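Local coordinates for Ulp1-like SUMO protease (Chaetomium thermophilum, PDB 6DG4), which probably acts as a cysteine protease that cleaves SUMO from its conjugates, the chain here being its C-terminal catalytic domain, at residues A[112-123]-A[172-180]. Residues are numbered along the deposited sequence; the frame is centred on the assembly and turned at random.
With SO4 (sulfate ion), chain B.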
ATOM      1  N   LEU A 112     -15.512  -0.623  -5.946  1.00 12.81           N
ATOM      2  CA  LEU A 112     -15.247  -2.051  -5.781  1.00 13.03           C
ATOM      3  C   LEU A 112     -15.020  -2.721  -7.129  1.00 12.13           C
ATOM      4  O   LEU A 112     -14.069  -3.489  -7.301  1.00 12.66           O
ATOM      5  CB  LEU A 112     -16.400  -2.719  -5.032  1.00 14.44           C
ATOM      6  CG  LEU A 112     -16.499  -2.316  -3.563  1.00 16.89           C
ATOM      7  CD1 LEU A 112     -17.842  -2.713  -2.986  1.00 16.67           C
ATOM      8  CD2 LEU A 112     -15.368  -2.950  -2.775  1.00 18.03           C
ATOM      9  N   ARG A 113     -15.880  -2.430  -8.106  1.00 14.98           N
ATOM     10  CA  ARG A 113     -15.731  -3.039  -9.425  1.00 16.14           C
ATOM     11  C   ARG A 113     -14.430  -2.613 -10.094  1.00 16.59           C
ATOM     12  O   ARG A 113     -13.766  -3.430 -10.744  1.00 14.93           O
ATOM     13  CB  ARG A 113     -16.949  -2.707 -10.288  1.00 19.25           C
ATOM     14  CG  ARG A 113     -18.206  -3.434  -9.843  1.00 22.14           C
ATOM     15  CD  ARG A 113     -19.363  -3.261 -10.814  1.00 26.18           C
ATOM     16  NE  ARG A 113     -19.831  -1.879 -10.930  1.00 29.21           N
ATOM     17  CZ  ARG A 113     -20.735  -1.314 -10.130  1.00 30.90           C
ATOM     18  NH1 ARG A 113     -21.268  -2.000  -9.127  1.00 32.88           N
ATOM     19  NH2 ARG A 113     -21.101  -0.055 -10.329  1.00 30.50           N
ATOM     20  N   ARG A 114     -14.034  -1.346  -9.934  1.00 14.65           N
ATOM     21  CA  ARG A 114     -12.796  -0.875 -10.550  1.00 14.70           C
ATOM     22  C   ARG A 114     -11.576  -1.545  -9.936  1.00 14.02           C
ATOM     23  O   ARG A 114     -10.553  -1.712 -10.612  1.00 17.02           O
ATOM     24  CB  ARG A 114     -12.697   0.646 -10.433  1.00 17.94           C
ATOM     25  CG  ARG A 114     -13.273   1.386 -11.637  1.00 36.07           C
ATOM     26  CD  ARG A 114     -13.537   2.859 -11.344  1.00 45.88           C
ATOM     27  NE  ARG A 114     -13.821   3.630 -12.555  1.00119.46           N
ATOM     28  CZ  ARG A 114     -14.923   3.506 -13.292  1.00 89.01           C
ATOM     29  NH1 ARG A 114     -15.859   2.627 -12.962  1.00 90.84           N
ATOM     30  NH2 ARG A 114     -15.087   4.259 -14.372  1.00 84.27           N
ATOM     31  N   ALA A 115     -11.663  -1.933  -8.666  1.00 12.68           N
ATOM     32  CA  ALA A 115     -10.619  -2.696  -7.994  1.00 12.45           C
ATOM     33  C   ALA A 115     -10.750  -4.199  -8.216  1.00 11.64           C
ATOM     34  O   ALA A 115      -9.951  -4.965  -7.666  1.00 11.80           O
ATOM     35  CB  ALA A 115     -10.638  -2.400  -6.491  1.00 11.33           C
ATOM     36  N   ASN A 116     -11.735  -4.630  -9.003  1.00 11.95           N
ATOM     37  CA  ASN A 116     -11.955  -6.048  -9.286  1.00 12.86           C
ATOM     38  C   ASN A 116     -12.232  -6.841  -8.014  1.00 13.04           C
ATOM     39  O   ASN A 116     -11.795  -7.983  -7.860  1.00 14.01           O
ATOM     40  CB  ASN A 116     -10.816  -6.630 -10.113  1.00 14.53           C
ATOM     41  CG  ASN A 116     -10.793  -6.052 -11.502  1.00 17.57           C
ATOM     42  OD1 ASN A 116     -11.781  -6.139 -12.230  1.00 18.96           O
ATOM     43  ND2 ASN A 116      -9.691  -5.417 -11.865  1.00 20.43           N
ATOM     44  N   VAL A 117     -12.997  -6.232  -7.116  1.00 12.19           N
ATOM     45  CA  VAL A 117     -13.454  -6.864  -5.887  1.00 12.81           C
ATOM     46  C   VAL A 117     -14.939  -7.148  -6.074  1.00 13.81           C
ATOM     47  O   VAL A 117     -15.784  -6.260  -5.906  1.00 15.88           O
ATOM     48  CB  VAL A 117     -13.193  -5.977  -4.667  1.00 12.94           C
ATOM     49  CG1 VAL A 117     -13.728  -6.620  -3.411  1.00 15.19           C
ATOM     50  CG2 VAL A 117     -11.702  -5.694  -4.528  1.00 13.10           C
ATOM     51  N   ARG A 118     -15.258  -8.389  -6.428  1.00 12.58           N
ATOM     52  CA  ARG A 118     -16.627  -8.820  -6.663  1.00 12.37           C
ATOM     53  C   ARG A 118     -16.916 -10.059  -5.829  1.00 12.14           C
ATOM     54  O   ARG A 118     -16.008 -10.764  -5.388  1.00 13.54           O
ATOM     55  CB  ARG A 118     -16.857  -9.128  -8.147  1.00 15.40           C
ATOM     56  CG  ARG A 118     -16.758  -7.900  -9.042  1.00 17.63           C
ATOM     57  CD  ARG A 118     -16.850  -8.289 -10.505  1.00 18.13           C
ATOM     58  NE  ARG A 118     -16.910  -7.129 -11.392  1.00 22.62           N
ATOM     59  CZ  ARG A 118     -15.851  -6.475 -11.865  1.00 26.79           C
ATOM     60  NH1 ARG A 118     -14.619  -6.849 -11.544  1.00 27.83           N
ATOM     61  NH2 ARG A 118     -16.029  -5.435 -12.668  1.00 30.13           N
ATOM     62  N   LYS A 119     -18.203 -10.318  -5.603  1.00 13.16           N
ATOM     63  CA  LYS A 119     -18.585 -11.488  -4.821  1.00 12.67           C
ATOM     64  C   LYS A 119     -17.959 -12.760  -5.381  1.00 13.46           C
ATOM     65  O   LYS A 119     -17.445 -13.593  -4.626  1.00 14.03           O
ATOM     66  CB  LYS A 119     -20.109 -11.611  -4.790  1.00 13.19           C
ATOM     67  CG  LYS A 119     -20.640 -12.779  -3.953  1.00 12.39           C
ATOM     68  CD  LYS A 119     -22.165 -12.789  -3.953  1.00 14.33           C
ATOM     69  CE  LYS A 119     -22.708 -13.949  -3.140  1.00 14.46           C
ATOM     70  NZ  LYS A 119     -24.193 -13.970  -3.151  1.00 17.75           N
ATOM     71  N   ALA A 120     -17.987 -12.930  -6.705  1.00 14.36           N
ATOM     72  CA  ALA A 120     -17.562 -14.196  -7.295  1.00 15.13           C
ATOM     73  C   ALA A 120     -16.087 -14.499  -7.054  1.00 14.20           C
ATOM     74  O   ALA A 120     -15.717 -15.670  -6.913  1.00 17.52           O
ATOM     75  CB  ALA A 120     -17.853 -14.205  -8.797  1.00 16.69           C
ATOM     76  N   ASN A 121     -15.227 -13.484  -7.021  1.00 12.19           N
ATOM     77  CA  ASN A 121     -13.796 -13.716  -6.882  1.00 12.43           C
ATOM     78  C   ASN A 121     -13.239 -13.288  -5.531  1.00 11.69           C
ATOM     79  O   ASN A 121     -12.034 -13.433  -5.302  1.00 12.51           O
ATOM     80  CB  ASN A 121     -13.017 -13.015  -8.006  1.00 12.99           C
ATOM     81  CG  ASN A 121     -12.988 -11.509  -7.846  1.00 13.21           C
ATOM     82  OD1 ASN A 121     -14.033 -10.871  -7.771  1.00 16.84           O
ATOM     83  ND2 ASN A 121     -11.788 -10.932  -7.793  1.00 13.73           N
ATOM     84  N   PHE A 122     -14.084 -12.789  -4.626  1.00 12.59           N
ATOM     85  CA  PHE A 122     -13.595 -12.193  -3.386  1.00 10.54           C
ATOM     86  C   PHE A 122     -12.661 -13.128  -2.623  1.00 11.39           C
ATOM     87  O   PHE A 122     -11.553 -12.738  -2.238  1.00 11.38           O
ATOM     88  CB  PHE A 122     -14.778 -11.772  -2.510  1.00 11.31           C
ATOM     89  CG  PHE A 122     -14.374 -10.986  -1.304  1.00 11.19           C
ATOM     90  CD1 PHE A 122     -14.122  -9.633  -1.405  1.00 12.87           C
ATOM     91  CD2 PHE A 122     -14.237 -11.598  -0.067  1.00 13.21           C
ATOM     92  CE1 PHE A 122     -13.743  -8.903  -0.304  1.00 14.66           C
ATOM     93  CE2 PHE A 122     -13.859 -10.871   1.038  1.00 14.36           C
ATOM     94  CZ  PHE A 122     -13.607  -9.517   0.916  1.00 14.65           C
ATOM     95  N   LEU A 123     -13.097 -14.362  -2.371  1.00 11.33           N
ATOM     96  CA  LEU A 123     -12.282 -15.292  -1.597  1.00 11.78           C
ATOM     97  C   LEU A 123     -11.041 -15.763  -2.345  1.00 12.77           C
ATOM     98  O   LEU A 123     -10.145 -16.334  -1.717  1.00 15.35           O
ATOM     99  CB  LEU A 123     -13.123 -16.488  -1.142  1.00 11.51           C
ATOM    100  CG  LEU A 123     -14.288 -16.156  -0.212  1.00 13.07           C
ATOM    101  CD1 LEU A 123     -15.051 -17.421   0.141  1.00 14.11           C
ATOM    102  CD2 LEU A 123     -13.803 -15.474   1.050  1.00 13.91           C
ATOM    103  N   LEU A 172     -17.860  -4.067   5.321  1.00 10.77           N
ATOM    104  CA  LEU A 172     -17.602  -4.121   3.886  1.00 11.70           C
ATOM    105  C   LEU A 172     -17.553  -5.561   3.394  1.00 10.43           C
ATOM    106  O   LEU A 172     -18.138  -5.896   2.358  1.00 11.60           O
ATOM    107  CB  LEU A 172     -16.287  -3.400   3.580  1.00 11.62           C
ATOM    108  CG  LEU A 172     -15.782  -3.456   2.138  1.00 11.84           C
ATOM    109  CD1 LEU A 172     -16.747  -2.753   1.196  1.00 15.05           C
ATOM    110  CD2 LEU A 172     -14.401  -2.826   2.053  1.00 12.80           C
ATOM    111  N   VAL A 173     -16.839  -6.425   4.119  1.00  9.52           N
ATOM    112  CA  VAL A 173     -16.744  -7.833   3.740  1.00  9.11           C
ATOM    113  C   VAL A 173     -18.131  -8.464   3.690  1.00  9.36           C
ATOM    114  O   VAL A 173     -18.475  -9.175   2.737  1.00  9.75           O
ATOM    115  CB  VAL A 173     -15.800  -8.578   4.704  1.00  9.86           C
ATOM    116  CG1 VAL A 173     -15.833 -10.074   4.447  1.00 11.93           C
ATOM    117  CG2 VAL A 173     -14.366  -8.053   4.575  1.00 11.38           C
ATOM    118  N   LYS A 174     -18.943  -8.220   4.725  1.00  9.84           N
ATOM    119  CA  LYS A 174     -20.297  -8.765   4.770  1.00 10.67           C
ATOM    120  C   LYS A 174     -21.122  -8.275   3.591  1.00 10.26           C
ATOM    121  O   LYS A 174     -21.871  -9.047   2.979  1.00 12.04           O
ATOM    122  CB  LYS A 174     -20.952  -8.359   6.088  1.00 13.03           C
ATOM    123  CG  LYS A 174     -22.400  -8.803   6.219  1.00 15.88           C
ATOM    124  CD  LYS A 174     -22.891  -8.561   7.616  1.00 20.67           C
ATOM    125  CE  LYS A 174     -24.294  -9.107   7.798  1.00 25.52           C
ATOM    126  NZ  LYS A 174     -24.662  -9.207   9.238  1.00 28.38           N
ATOM    127  N   PHE A 175     -20.974  -6.999   3.234  1.00 11.13           N
ATOM    128  CA  PHE A 175     -21.726  -6.465   2.109  1.00 12.41           C
ATOM    129  C   PHE A 175     -21.368  -7.184   0.814  1.00 12.58           C
ATOM    130  O   PHE A 175     -22.252  -7.514   0.016  1.00 14.22           O
ATOM    131  CB  PHE A 175     -21.456  -4.971   1.959  1.00 14.03           C
ATOM    132  CG  PHE A 175     -22.084  -4.382   0.739  1.00 20.43           C
ATOM    133  CD1 PHE A 175     -23.402  -3.985   0.757  1.00 24.00           C
ATOM    134  CD2 PHE A 175     -21.364  -4.254  -0.438  1.00 22.98           C
ATOM    135  CE1 PHE A 175     -23.995  -3.449  -0.376  1.00 24.39           C
ATOM    136  CE2 PHE A 175     -21.950  -3.729  -1.571  1.00 24.60           C
ATOM    137  CZ  PHE A 175     -23.268  -3.334  -1.541  1.00 23.90           C
ATOM    138  N   VAL A 176     -20.077  -7.407   0.571  1.00 12.22           N
ATOM    139  CA  VAL A 176     -19.657  -8.045  -0.673  1.00 11.99           C
ATOM    140  C   VAL A 176     -20.092  -9.508  -0.712  1.00 11.86           C
ATOM    141  O   VAL A 176     -20.597  -9.996  -1.730  1.00 13.02           O
ATOM    142  CB  VAL A 176     -18.137  -7.903  -0.868  1.00 13.50           C
ATOM    143  CG1 VAL A 176     -17.693  -8.693  -2.084  1.00 15.44           C
ATOM    144  CG2 VAL A 176     -17.747  -6.434  -1.016  1.00 15.44           C
ATOM    145  N   LEU A 177     -19.886 -10.237   0.386  1.00 10.66           N
ATOM    146  CA  LEU A 177     -20.068 -11.683   0.363  1.00 10.81           C
ATOM    147  C   LEU A 177     -21.522 -12.125   0.502  1.00 10.80           C
ATOM    148  O   LEU A 177     -21.846 -13.244   0.093  1.00 10.75           O
ATOM    149  CB  LEU A 177     -19.228 -12.352   1.454  1.00  9.97           C
ATOM    150  CG  LEU A 177     -17.749 -12.514   1.112  1.00 10.95           C
ATOM    151  CD1 LEU A 177     -16.984 -13.072   2.297  1.00 12.64           C
ATOM    152  CD2 LEU A 177     -17.580 -13.416  -0.105  1.00 12.72           C
ATOM    153  N   GLU A 178     -22.397 -11.296   1.064  1.00 10.86           N
ATOM    154  CA  GLU A 178     -23.840 -11.596   1.139  1.00 11.27           C
ATOM    155  C   GLU A 178     -24.046 -12.934   1.844  1.00 13.14           C
ATOM    156  O   GLU A 178     -23.561 -13.109   2.975  1.00 12.29           O
ATOM    157  CB  GLU A 178     -24.452 -11.497  -0.257  1.00 12.48           C
ATOM    158  CG  GLU A 178     -24.261 -10.172  -0.934  1.00 15.85           C
ATOM    159  CD  GLU A 178     -24.905 -10.115  -2.307  1.00 18.80           C
ATOM    160  OE1 GLU A 178     -25.201 -11.177  -2.894  1.00 18.16           O
ATOM    161  OE2 GLU A 178     -25.108  -8.994  -2.807  1.00 23.49           O
ATOM    162  N   ASP A 179     -24.756 -13.890   1.236  1.00 13.16           N
ATOM    163  CA  ASP A 179     -25.029 -15.173   1.866  1.00 12.35           C
ATOM    164  C   ASP A 179     -23.792 -16.046   2.006  1.00 12.10           C
ATOM    165  O   ASP A 179     -23.884 -17.112   2.622  1.00 13.59           O
ATOM    166  CB  ASP A 179     -26.135 -15.930   1.117  1.00 15.55           C
ATOM    167  CG  ASP A 179     -25.789 -16.227  -0.341  1.00 18.31           C
ATOM    168  OD1 ASP A 179     -24.784 -15.705  -0.859  1.00 19.94           O
ATOM    169  OD2 ASP A 179     -26.556 -16.980  -0.984  1.00 20.99           O
ATOM    170  N   GLN A 180     -22.651 -15.629   1.465  1.00 11.00           N
ATOM    171  CA  GLN A 180     -21.396 -16.345   1.663  1.00 10.63           C
ATOM    172  C   GLN A 180     -20.604 -15.829   2.863  1.00 10.03           C
ATOM    173  O   GLN A 180     -19.513 -16.341   3.138  1.00 11.35           O
ATOM    174  CB  GLN A 180     -20.543 -16.271   0.391  1.00 11.01           C
ATOM    175  CG  GLN A 180     -21.259 -16.731  -0.870  1.00 11.62           C
ATOM    176  CD  GLN A 180     -21.750 -18.162  -0.777  1.00 12.63           C
ATOM    177  OE1 GLN A 180     -20.981 -19.076  -0.477  1.00 14.18           O
ATOM    178  NE2 GLN A 180     -23.040 -18.364  -1.039  1.00 14.36           N
TER
HETATM  179  S   SO4 B 301     -19.521   1.026 -13.717  1.00125.69           S
HETATM  180  O1  SO4 B 301     -18.755   0.050 -12.945  1.00 58.20           O
HETATM  181  O2  SO4 B 301     -18.626   2.063 -14.225  1.00 63.93           O
HETATM  182  O3  SO4 B 301     -20.533   1.634 -12.857  1.00 55.93           O
HETATM  183  O4  SO4 B 301     -20.174   0.352 -14.837  1.00 92.80           O
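F122 and V176 lie at the tightly packed heart of this contact, where the chain following helix 109-114 settles against the last turns of helix 163-177. The F122 ring, swung away from its backbone N (chi1 -172°), reaches the helix and meets three of its side chains obliquely: CD1 lies 3.8 Å from V176 CG1, while CD2 packs against L177 CD2 and CZ against V173 CG2. V117 CG1 sits at the edge of the same ring. L112 extends the apolar seam, its CD1 4.2 Å from V176 CG2, while its CD2 approaches L172; F96 of helix 96-103 touches both leucines.

The solvent side illustrates the complementary principle, that a lysine can lie along a helix end and put its charge to use there. K119, extended throughout, runs its methylenes past the V176 and L177 carbonyl oxygens to bring NZ to two acids just beyond the helix. One salt bridge joins NZ to E178 OE1 at 3.0 Å, on the anti side; the other joins NZ to D179 OD1 at 2.9 Å, on the syn side but 35° out of the carboxylate plane. Q180 NE2 reaches that D179 oxygen from the opposite face, giving OD1 two donors.

Within 112-123, R118 N and N121 OD1 are hydrogen-bonded, and N121 ND2 returns to N116 O, 2.9 Å away. N116 itself ends helix 109-114 in a Schellman motif. The contact thus joins the end of helix 109-114 and the chain after it to the end of helix 163-177, in the Ulp1-type catalytic domain, by different means: apolar packing makes up the buried side, whereas the paired carboxylates probably stabilise the lysine's positive charge and restrain its ammonium just beyond the C-terminal end of helix 163-177, on the solvent side.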